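Local coordinates for glial cell-derived neurotrophic factor (Rattus norvegicus, PDB 1AGQ), which acts as a cystine-knot neurotrophic growth factor, a distant member of the transforming growth factor beta superfamily that signals by binding cell-surface receptors, at the interface of chains A and B. Residues are numbered along the deposited sequence; one frame, centred on the assembly and turned at random. Chains: chain A/B, Glial cell-derived neurotrophic factor.

The interface of chains A and B. Residues chain A 66-69, 105, 129; chain B 80, 84.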
loop_
_atom_site.group_PDB
_atom_site.type_symbol
_atom_site.label_atom_id
_atom_site.label_comp_id
_atom_site.label_asym_id
_atom_site.label_seq_id
_atom_site.Cartn_x
_atom_site.Cartn_y
_atom_site.Cartn_z
ATOM N N PHE A 66 10.683 29.185 -11.857
ATOM C CA PHE A 66 9.999 27.978 -11.380
ATOM C C PHE A 66 8.624 27.967 -12.042
ATOM O O PHE A 66 7.920 28.974 -12.011
ATOM C CB PHE A 66 9.816 28.016 -9.875
ATOM C CG PHE A 66 8.951 26.894 -9.326
ATOM C CD1 PHE A 66 9.377 25.559 -9.363
ATOM C CD2 PHE A 66 7.714 27.187 -8.747
ATOM C CE1 PHE A 66 8.568 24.532 -8.820
ATOM C CE2 PHE A 66 6.903 26.183 -8.209
ATOM C CZ PHE A 66 7.338 24.842 -8.247
ATOM N N ARG A 67 8.253 26.848 -12.636
ATOM C CA ARG A 67 6.950 26.753 -13.296
ATOM C C ARG A 67 6.129 25.669 -12.627
ATOM O O ARG A 67 6.640 24.601 -12.300
ATOM C CB ARG A 67 7.128 26.449 -14.778
ATOM C CG ARG A 67 7.912 27.490 -15.560
ATOM C CD ARG A 67 8.278 27.029 -16.982
ATOM N NE ARG A 67 8.965 28.121 -17.673
ATOM C CZ ARG A 67 10.285 28.287 -17.683
ATOM N NH1 ARG A 67 11.064 27.426 -17.046
ATOM N NH2 ARG A 67 10.835 29.342 -18.276
ATOM N N TYR A 68 4.845 25.953 -12.406
ATOM C CA TYR A 68 3.976 25.003 -11.747
ATOM C C TYR A 68 2.654 24.884 -12.484
ATOM O O TYR A 68 2.323 25.709 -13.341
ATOM C CB TYR A 68 3.752 25.390 -10.282
ATOM C CG TYR A 68 3.091 26.740 -10.046
ATOM C CD1 TYR A 68 1.693 26.857 -10.007
ATOM C CD2 TYR A 68 3.854 27.897 -9.901
ATOM C CE1 TYR A 68 1.081 28.097 -9.843
ATOM C CE2 TYR A 68 3.248 29.150 -9.733
ATOM C CZ TYR A 68 1.867 29.232 -9.713
ATOM O OH TYR A 68 1.258 30.453 -9.598
ATOM N N CYS A 69 1.926 23.834 -12.145
ATOM C CA CYS A 69 0.646 23.522 -12.779
ATOM C C CYS A 69 -0.502 23.758 -11.817
ATOM O O CYS A 69 -0.422 23.410 -10.644
ATOM C CB CYS A 69 0.663 22.056 -13.227
ATOM S SG CYS A 69 2.005 21.695 -14.377
ATOM N N PRO A 105 2.398 18.298 -13.495
ATOM C CA PRO A 105 3.419 18.329 -14.544
ATOM C C PRO A 105 3.424 17.000 -15.312
ATOM O O PRO A 105 3.325 15.937 -14.701
ATOM C CB PRO A 105 4.744 18.507 -13.772
ATOM C CG PRO A 105 4.352 18.952 -12.418
ATOM C CD PRO A 105 2.979 18.397 -12.151
ATOM N N ALA A 129 8.020 22.402 -13.672
ATOM C CA ALA A 129 7.201 21.924 -14.787
ATOM C C ALA A 129 7.553 22.530 -16.148
ATOM O O ALA A 129 7.864 23.727 -16.264
ATOM C CB ALA A 129 5.725 22.168 -14.462
ATOM N N TYR B 80 9.643 18.557 -7.054
ATOM C CA TYR B 80 8.578 19.493 -7.390
ATOM C C TYR B 80 7.584 19.687 -6.244
ATOM O O TYR B 80 7.275 20.823 -5.848
ATOM C CB TYR B 80 7.872 18.985 -8.652
ATOM C CG TYR B 80 6.691 19.827 -9.080
ATOM C CD1 TYR B 80 6.871 21.048 -9.739
ATOM C CD2 TYR B 80 5.387 19.377 -8.853
ATOM C CE1 TYR B 80 5.757 21.807 -10.163
ATOM C CE2 TYR B 80 4.288 20.113 -9.266
ATOM C CZ TYR B 80 4.477 21.324 -9.919
ATOM O OH TYR B 80 3.371 22.027 -10.325
ATOM N N LEU B 84 6.634 22.916 -3.804
ATOM C CA LEU B 84 5.280 23.442 -3.624
ATOM C C LEU B 84 4.901 23.598 -2.149
ATOM O O LEU B 84 4.293 24.598 -1.750
ATOM C CB LEU B 84 4.273 22.504 -4.334
ATOM C CG LEU B 84 4.184 22.625 -5.855
ATOM C CD1 LEU B 84 3.023 21.777 -6.371
ATOM C CD2 LEU B 84 3.972 24.072 -6.260
HETATM O O HOH W 1 0.796 21.082 -9.692
#
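B:Tyr80, near the start of helix 79-89, reaches across the dimer interface into chain A between strand 63-70 and A:Pro105. Its CG lies anti to the backbone N (chi1 177°), which points the ring away from the helix and towards the partner. Beyond CB and CG, B:Tyr80 CD1 lies 4.0 Å from A:Phe66 CE1; the side chains run roughly perpendicular, but the ring planes are inclined by only about 34°, and the rings meet by their rims. A:Pro105 CG lies over one face of the B:Tyr80 ring, nearest CE2 and CZ, in a CH-pi contact 3.6 Å from the centroid and displaced towards the rim. B:Leu84, one helical turn on, lies against the opposite face through its CG and places CD2 in the plane of the A:Phe66 ring, 4.0 Å from CZ at its edge. Farther out, B:Tyr80 CE1 meets A:Arg67 O at the ring edge, 3.6 Å away. At the tip, B:Tyr80 OH accepts a nearly straight hydrogen bond from A:Cys69 N (2.9 Å, 164° at H), while A:Tyr68 CA borders the ring edge beside the hydroxyl. Water 1 joins the same OH to A:Cys69 O, the carbonyl of a cystine-knot residue disulfide-bonded to A:Cys132. Packing on both faces and polar contacts at the tip should fix the ring's tilt. Repeated by the two-fold axis, the contact docks each subunit's helix against its partner's strands and helps hold the dimer together.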